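Local coordinates for protein lovastatin nonaketide synthase mokA (Monascus pilosus, PDB 6AD3) that catalyses the iterative nine-step assembly of the nonaketide precursor of lovastatin (monacolin K), and is seen here through its C-terminal condensation domain, at residues G108-A112 with K113-K117; H126-R130 with T131-A135; Y180-A184 with G185-R189. The protein carries 1 engineered substitution. All coordinates share one frame; numbering follows the deposited sequence.

Contact 1: G108-A112 with K113-K117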
# COMPACT_ATOMS: atom_id res chain seq x y z
N GLY A 108 10.13 -24.12 -10.95
CA GLY A 108 10.35 -24.32 -12.35
C GLY A 108 11.61 -23.67 -12.84
O GLY A 108 12.19 -22.81 -12.16
N SER A 109 12.04 -24.05 -14.05
CA SER A 109 13.33 -23.62 -14.55
C SER A 109 13.43 -22.11 -14.85
O SER A 109 12.67 -21.56 -15.65
CB SER A 109 13.71 -24.44 -15.79
OG SER A 109 15.03 -24.10 -16.18
N ILE A 110 14.42 -21.47 -14.24
CA ILE A 110 14.82 -20.12 -14.61
C ILE A 110 16.32 -20.07 -14.76
O ILE A 110 17.06 -20.32 -13.82
CB ILE A 110 14.45 -19.10 -13.54
CG1 ILE A 110 12.95 -19.20 -13.22
CG2 ILE A 110 14.83 -17.70 -13.98
CD1 ILE A 110 12.52 -18.26 -12.12
N ASP A 111 16.76 -19.69 -15.94
CA ASP A 111 18.17 -19.56 -16.23
C ASP A 111 18.72 -18.29 -15.57
O ASP A 111 18.26 -17.19 -15.88
CB ASP A 111 18.36 -19.48 -17.75
CG ASP A 111 19.80 -19.42 -18.14
OD1 ASP A 111 20.49 -20.40 -17.91
OD2 ASP A 111 20.31 -18.34 -18.41
N ALA A 112 19.78 -18.43 -14.77
CA ALA A 112 20.29 -17.31 -13.97
C ALA A 112 20.79 -16.17 -14.83
O ALA A 112 20.56 -14.98 -14.54
CB ALA A 112 21.43 -17.79 -13.07
N LYS A 113 21.58 -16.51 -15.84
CA LYS A 113 22.17 -15.49 -16.69
C LYS A 113 21.10 -14.71 -17.46
O LYS A 113 21.15 -13.47 -17.53
CB LYS A 113 23.18 -16.13 -17.66
CG LYS A 113 24.48 -16.49 -16.97
CD LYS A 113 25.38 -17.36 -17.84
CE LYS A 113 26.78 -17.47 -17.24
NZ LYS A 113 27.86 -17.22 -18.25
N ARG A 114 20.09 -15.42 -17.95
CA ARG A 114 19.01 -14.76 -18.68
C ARG A 114 18.18 -13.87 -17.78
O ARG A 114 17.77 -12.77 -18.19
CB ARG A 114 18.13 -15.75 -19.40
CG ARG A 114 18.82 -16.39 -20.59
CD ARG A 114 18.03 -17.55 -21.15
NE ARG A 114 16.75 -17.12 -21.66
CZ ARG A 114 15.74 -17.93 -21.95
NH1 ARG A 114 15.84 -19.23 -21.72
NH2 ARG A 114 14.62 -17.43 -22.45
N LEU A 115 17.87 -14.37 -16.59
CA LEU A 115 17.10 -13.58 -15.63
C LEU A 115 17.89 -12.34 -15.20
O LEU A 115 17.35 -11.24 -15.17
CB LEU A 115 16.74 -14.40 -14.41
CG LEU A 115 16.07 -13.62 -13.28
CD1 LEU A 115 14.69 -13.22 -13.75
CD2 LEU A 115 15.98 -14.43 -11.98
N SER A 116 19.17 -12.50 -14.89
CA SER A 116 19.93 -11.38 -14.43
C SER A 116 20.10 -10.31 -15.55
O SER A 116 19.95 -9.13 -15.29
CB SER A 116 21.24 -11.80 -13.77
OG SER A 116 22.10 -12.30 -14.72
N LYS A 117 20.21 -10.75 -16.80
CA LYS A 117 20.26 -9.83 -17.91
C LYS A 117 18.94 -9.08 -18.07
O LYS A 117 18.91 -7.86 -18.35
CB LYS A 117 20.55 -10.59 -19.19
CG LYS A 117 20.62 -9.67 -20.40
CD LYS A 117 21.43 -10.31 -21.52
CE LYS A 117 20.52 -10.93 -22.56
NZ LYS A 117 20.42 -10.03 -23.74
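Ala112 O takes the backbone N of Ser116 at 2.9 Å, one of the first hydrogen bonds of helix 112-125. The hydroxyl of the same serine lies close by, with OG 3.1 Å from Ala112 O, but its proton has another acceptor within reach. One residue back, Asp111 O accepts from Leu115 N at 2.9 Å. Asp111 is the N-cap of this helix. Its CG stands anti to the backbone N (chi1 -177°), beside the carbonyl carbon. This turns the carboxylate back over the first turn, where OD2 accepts from Arg114 N at 3.0 Å. The N-H meets OD2 on the anti side and 23° out of the carboxylate plane. OD2 also rests on the aliphatic part of the arginine, 3.3 Å from Arg114 CG, and the two side chains cross at about a right angle. The guanidinium does not pair with this carboxylate: Arg114 NE stays 5.0 Å from Asp111 OD2. It goes to Tyr227, where NH2 bonds to the backbone O and the ring gives a cation-pi contact. The hydroxyl of Tyr227 is in turn hydrogen-bonded to Asp111 N. Ile110 CG2 touches Leu115 CB at 3.8 Å. Ile110, just before the N-cap, thus meets Leu115, the fourth residue after the N-cap, which is the pairing of a hydrophobic staple. Leu115 is buried and also packs on Ile449. The helix start therefore has both an acceptor for an early N-H and an apolar clasp. A carboxylate at this end would probably also interact well with the helix dipole.

Contact 2: H126-R130 with T131-A135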
# COMPACT_ATOMS: atom_id res chain seq x y z
N HIS A 126 14.58 2.40 -16.57
CA HIS A 126 13.80 3.32 -15.75
C HIS A 126 14.69 4.21 -14.90
O HIS A 126 15.40 3.74 -14.01
CB HIS A 126 12.85 2.52 -14.86
CG HIS A 126 11.83 1.76 -15.63
ND1 HIS A 126 12.02 0.44 -16.03
CD2 HIS A 126 10.75 2.19 -16.30
CE1 HIS A 126 11.00 0.07 -16.78
NE2 HIS A 126 10.20 1.11 -16.92
N GLU A 127 14.57 5.49 -15.12
CA GLU A 127 15.34 6.48 -14.40
C GLU A 127 15.21 6.31 -12.89
O GLU A 127 16.18 6.47 -12.17
CB GLU A 127 14.90 7.87 -14.81
CG GLU A 127 15.48 8.33 -16.12
CD GLU A 127 14.97 9.69 -16.56
OE1 GLU A 127 14.39 10.41 -15.76
OE2 GLU A 127 15.35 10.10 -17.65
N ILE A 128 14.01 6.01 -12.41
CA ILE A 128 13.74 5.95 -10.97
C ILE A 128 14.53 4.81 -10.31
O ILE A 128 14.80 4.85 -9.14
CB ILE A 128 12.21 5.84 -10.69
CG1 ILE A 128 11.90 6.01 -9.20
CG2 ILE A 128 11.65 4.52 -11.16
CD1 ILE A 128 12.35 7.33 -8.62
N PHE A 129 15.03 3.86 -11.13
CA PHE A 129 15.86 2.78 -10.61
C PHE A 129 17.34 3.12 -10.71
O PHE A 129 18.20 2.29 -10.33
CB PHE A 129 15.56 1.46 -11.33
CG PHE A 129 14.16 0.96 -11.12
CD1 PHE A 129 13.40 1.35 -10.02
CD2 PHE A 129 13.59 0.10 -12.05
CE1 PHE A 129 12.11 0.89 -9.85
CE2 PHE A 129 12.31 -0.39 -11.86
CZ PHE A 129 11.56 0.02 -10.79
N ARG A 130 17.65 4.30 -11.28
CA ARG A 130 19.01 4.85 -11.25
C ARG A 130 18.99 6.24 -10.66
O ARG A 130 19.69 7.19 -11.13
CB ARG A 130 19.69 4.80 -12.61
CG ARG A 130 18.83 4.98 -13.79
CD ARG A 130 19.61 4.61 -15.06
NE ARG A 130 18.74 4.70 -16.20
CZ ARG A 130 18.43 5.81 -16.84
NH1 ARG A 130 17.62 5.74 -17.87
NH2 ARG A 130 19.03 6.95 -16.56
N THR A 131 18.20 6.37 -9.61
CA THR A 131 18.04 7.63 -8.93
C THR A 131 18.59 7.58 -7.50
O THR A 131 18.31 6.66 -6.73
CB THR A 131 16.55 8.07 -8.95
OG1 THR A 131 16.19 8.42 -10.31
CG2 THR A 131 16.32 9.29 -8.07
N GLY A 132 19.38 8.59 -7.17
CA GLY A 132 19.71 8.83 -5.78
C GLY A 132 18.98 10.02 -5.20
O GLY A 132 18.32 10.78 -5.91
N PHE A 133 19.10 10.20 -3.90
CA PHE A 133 18.34 11.22 -3.21
C PHE A 133 19.31 11.94 -2.29
O PHE A 133 19.87 11.36 -1.38
CB PHE A 133 17.20 10.61 -2.38
CG PHE A 133 16.16 9.88 -3.21
CD1 PHE A 133 16.39 8.61 -3.67
CD2 PHE A 133 15.05 10.55 -3.66
CE1 PHE A 133 15.51 8.01 -4.56
CE2 PHE A 133 14.15 9.96 -4.54
CZ PHE A 133 14.36 8.67 -4.95
N ALA A 134 19.56 13.20 -2.59
CA ALA A 134 20.71 13.91 -1.97
C ALA A 134 20.20 15.12 -1.25
O ALA A 134 19.19 15.73 -1.65
CB ALA A 134 21.72 14.30 -3.03
N ALA A 135 20.90 15.49 -0.18
CA ALA A 135 20.59 16.70 0.55
C ALA A 135 20.81 17.88 -0.38
O ALA A 135 21.81 17.92 -1.10
CB ALA A 135 21.49 16.83 1.78
O HOH W 1 17.01 4.38 -7.57
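Thr131 folds back on the turn that precedes it, and its side chain carries most of the contact. CB lies 3.6 Å from Glu127 O. Farther off, the tip of Ile128 approaches it, with CD1 4.3 Å from Thr131 CB. At the end of the polar branch, OG1 donates to Glu127 O over a short 2.7 Å. OG1 is put there by chi1 of -69°, which sets it beside the backbone N and leaves CG2 anti to that N. The hydroxyl comes from above the carbonyl plane, 50° out of it. Arg130 N reaches the same Glu127 O from the opposite face at 2.8 Å. Two donors thus hold this carbonyl, one closing the 3-10 turn and one from the first strand residue. A water adds a second link. It donates to Ile128 O and accepts from Thr131 N at 3.1 Å. Ile128 CD1 also reaches forward to the edge of the Phe133 ring, near its plane, 4.4 Å from CZ. Arg130 extends its chain back along the turn, and one face of its guanidinium lies over Glu127 CA. Its NE bonds to Arg124 O and its NH2 to Phe150 O. The contact is the connection between helix 112-125 and strand 131-135. That strand is an outer member of a three-stranded antiparallel sheet and pairs with strand 145-150, where Val149 touches both Glu127 and Thr131. Helix 80-91 meets Ile128 and Phe133 through Gln82, while helix 213-227 packs on Phe129.

Contact 3: Y180-A184 with G185-R189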
# COMPACT_ATOMS: atom_id res chain seq x y z
N TYR A 180 19.06 0.77 3.03
CA TYR A 180 19.19 1.39 1.73
C TYR A 180 20.05 2.66 1.83
O TYR A 180 19.76 3.52 2.63
CB TYR A 180 17.82 1.75 1.19
CG TYR A 180 17.02 0.56 0.78
CD1 TYR A 180 17.38 -0.19 -0.29
CD2 TYR A 180 15.87 0.20 1.47
CE1 TYR A 180 16.66 -1.34 -0.66
CE2 TYR A 180 15.18 -0.97 1.16
CZ TYR A 180 15.56 -1.71 0.07
OH TYR A 180 14.90 -2.87 -0.26
N ASP A 181 21.11 2.74 1.05
CA ASP A 181 21.91 3.99 1.00
C ASP A 181 21.37 4.90 -0.11
O ASP A 181 21.92 4.96 -1.24
CB ASP A 181 23.37 3.66 0.77
CG ASP A 181 24.29 4.89 0.83
OD1 ASP A 181 23.80 6.01 1.07
OD2 ASP A 181 25.50 4.72 0.59
N ILE A 182 20.24 5.56 0.16
CA ILE A 182 19.54 6.24 -0.95
C ILE A 182 20.34 7.41 -1.55
O ILE A 182 20.21 7.71 -2.74
CB ILE A 182 18.11 6.69 -0.56
CG1 ILE A 182 18.14 7.73 0.54
CG2 ILE A 182 17.28 5.48 -0.12
CD1 ILE A 182 16.80 8.37 0.79
N THR A 183 21.23 8.01 -0.74
CA THR A 183 22.09 9.03 -1.24
C THR A 183 22.90 8.56 -2.42
O THR A 183 23.10 9.30 -3.36
CB THR A 183 23.06 9.57 -0.16
OG1 THR A 183 22.33 9.84 1.04
CG2 THR A 183 23.68 10.84 -0.64
N ALA A 184 23.29 7.30 -2.40
CA ALA A 184 24.15 6.71 -3.43
C ALA A 184 23.35 5.99 -4.54
O ALA A 184 23.93 5.19 -5.30
CB ALA A 184 25.14 5.75 -2.77
N GLY A 185 22.03 6.08 -4.47
CA GLY A 185 21.18 5.38 -5.42
C GLY A 185 21.02 3.91 -5.14
O GLY A 185 20.59 3.17 -6.01
N ASP A 186 21.20 3.52 -3.89
CA ASP A 186 20.97 2.15 -3.45
C ASP A 186 19.56 2.08 -2.88
O ASP A 186 19.30 2.64 -1.81
CB ASP A 186 22.00 1.79 -2.34
CG ASP A 186 21.75 0.45 -1.73
OD1 ASP A 186 21.56 -0.49 -2.51
OD2 ASP A 186 21.66 0.33 -0.49
N THR A 187 18.62 1.64 -3.72
CA THR A 187 17.20 1.81 -3.48
C THR A 187 16.36 0.56 -3.70
O THR A 187 15.17 0.55 -3.37
CB THR A 187 16.61 2.92 -4.37
OG1 THR A 187 16.76 2.52 -5.76
CG2 THR A 187 17.33 4.23 -4.13
N LEU A 188 16.96 -0.51 -4.24
CA LEU A 188 16.21 -1.71 -4.65
C LEU A 188 17.05 -2.95 -4.32
O LEU A 188 18.31 -2.90 -4.30
CB LEU A 188 16.04 -1.70 -6.16
CG LEU A 188 14.90 -1.05 -6.89
CD1 LEU A 188 14.90 -1.61 -8.33
CD2 LEU A 188 13.55 -1.32 -6.23
N ARG A 189 16.37 -4.05 -4.04
CA ARG A 189 17.02 -5.37 -4.09
C ARG A 189 16.24 -6.26 -5.02
O ARG A 189 15.01 -6.23 -5.01
CB ARG A 189 17.09 -6.01 -2.70
CG ARG A 189 17.60 -5.08 -1.60
CD ARG A 189 19.09 -5.17 -1.46
NE ARG A 189 19.59 -4.23 -0.44
CZ ARG A 189 20.11 -3.05 -0.72
NH1 ARG A 189 19.93 -2.53 -1.92
NH2 ARG A 189 20.61 -2.29 0.27
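Asp186 holds CG anti to its backbone N (chi1 175°), which brings its carboxylate up to Asp181 N, while a bend at chi2 of Arg189 (-91°) swings the guanidinium back to the same carboxylate. Asp181 N donates to Asp186 OD2 at 2.9 Å in a nearly straight bond that meets the oxygen on its anti side. Arg189 NH2 takes the syn lone pair of OD2, also at 2.9 Å. Arg189 NH1 reaches Asp186 OD1 at 2.7 Å and completes an end-on, two-nitrogen salt bridge. NH1 bonds to Leu188 O as well. The carboxylate is thus gripped by three N-H groups, which should favour its charged form and fix its rotation. Tyr180 lies over one face of the guanidinium, with CE1 3.7 Å from Arg189 NH1. The ring and guanidinium planes are 54° apart, so this is no parallel stack. The edge of the ring meets Asp186 O. The backbone closes the 3-10 turn 182-184 with a Schellman motif. Asp186 N donates to Asp181 O at 3.1 Å, and inside it Gly185 N donates to Ile182 O at 3.0 Å. Gly185 has the positive phi of that motif. Asp181 O also accepts from Ala184 N, on its opposite face. The turn leads from helix 165-176 into strand 188-195. Arg189 and Tyr180 lie on Ala205 of the antiparallel neighbour 199-206, and Arg189 NE bonds to Thr178. Asn155 holds the backbone of Thr187 and Leu188 as the chain enters the strand.

From the N terminus the three contacts come in series, and none nests in or crosses another. Contact 1 closes the bend between strand 100-107 and helix 112-125. Contact 2 follows at the far end of that helix, before strand 131-135, and the two centres lie about 26 Å apart. Contact 3 closes the turn ahead of strand 188-195. It touches contact 2, with centres about 8 Å apart. Phe133 N probably bonds to Ile182 O, and Phe129 packs on Leu188. Contacts 2 and 3 thus join the three-stranded sheet to the five-stranded sheet, whose strand 100-107 precedes contact 1. All three belong to the condensation domain.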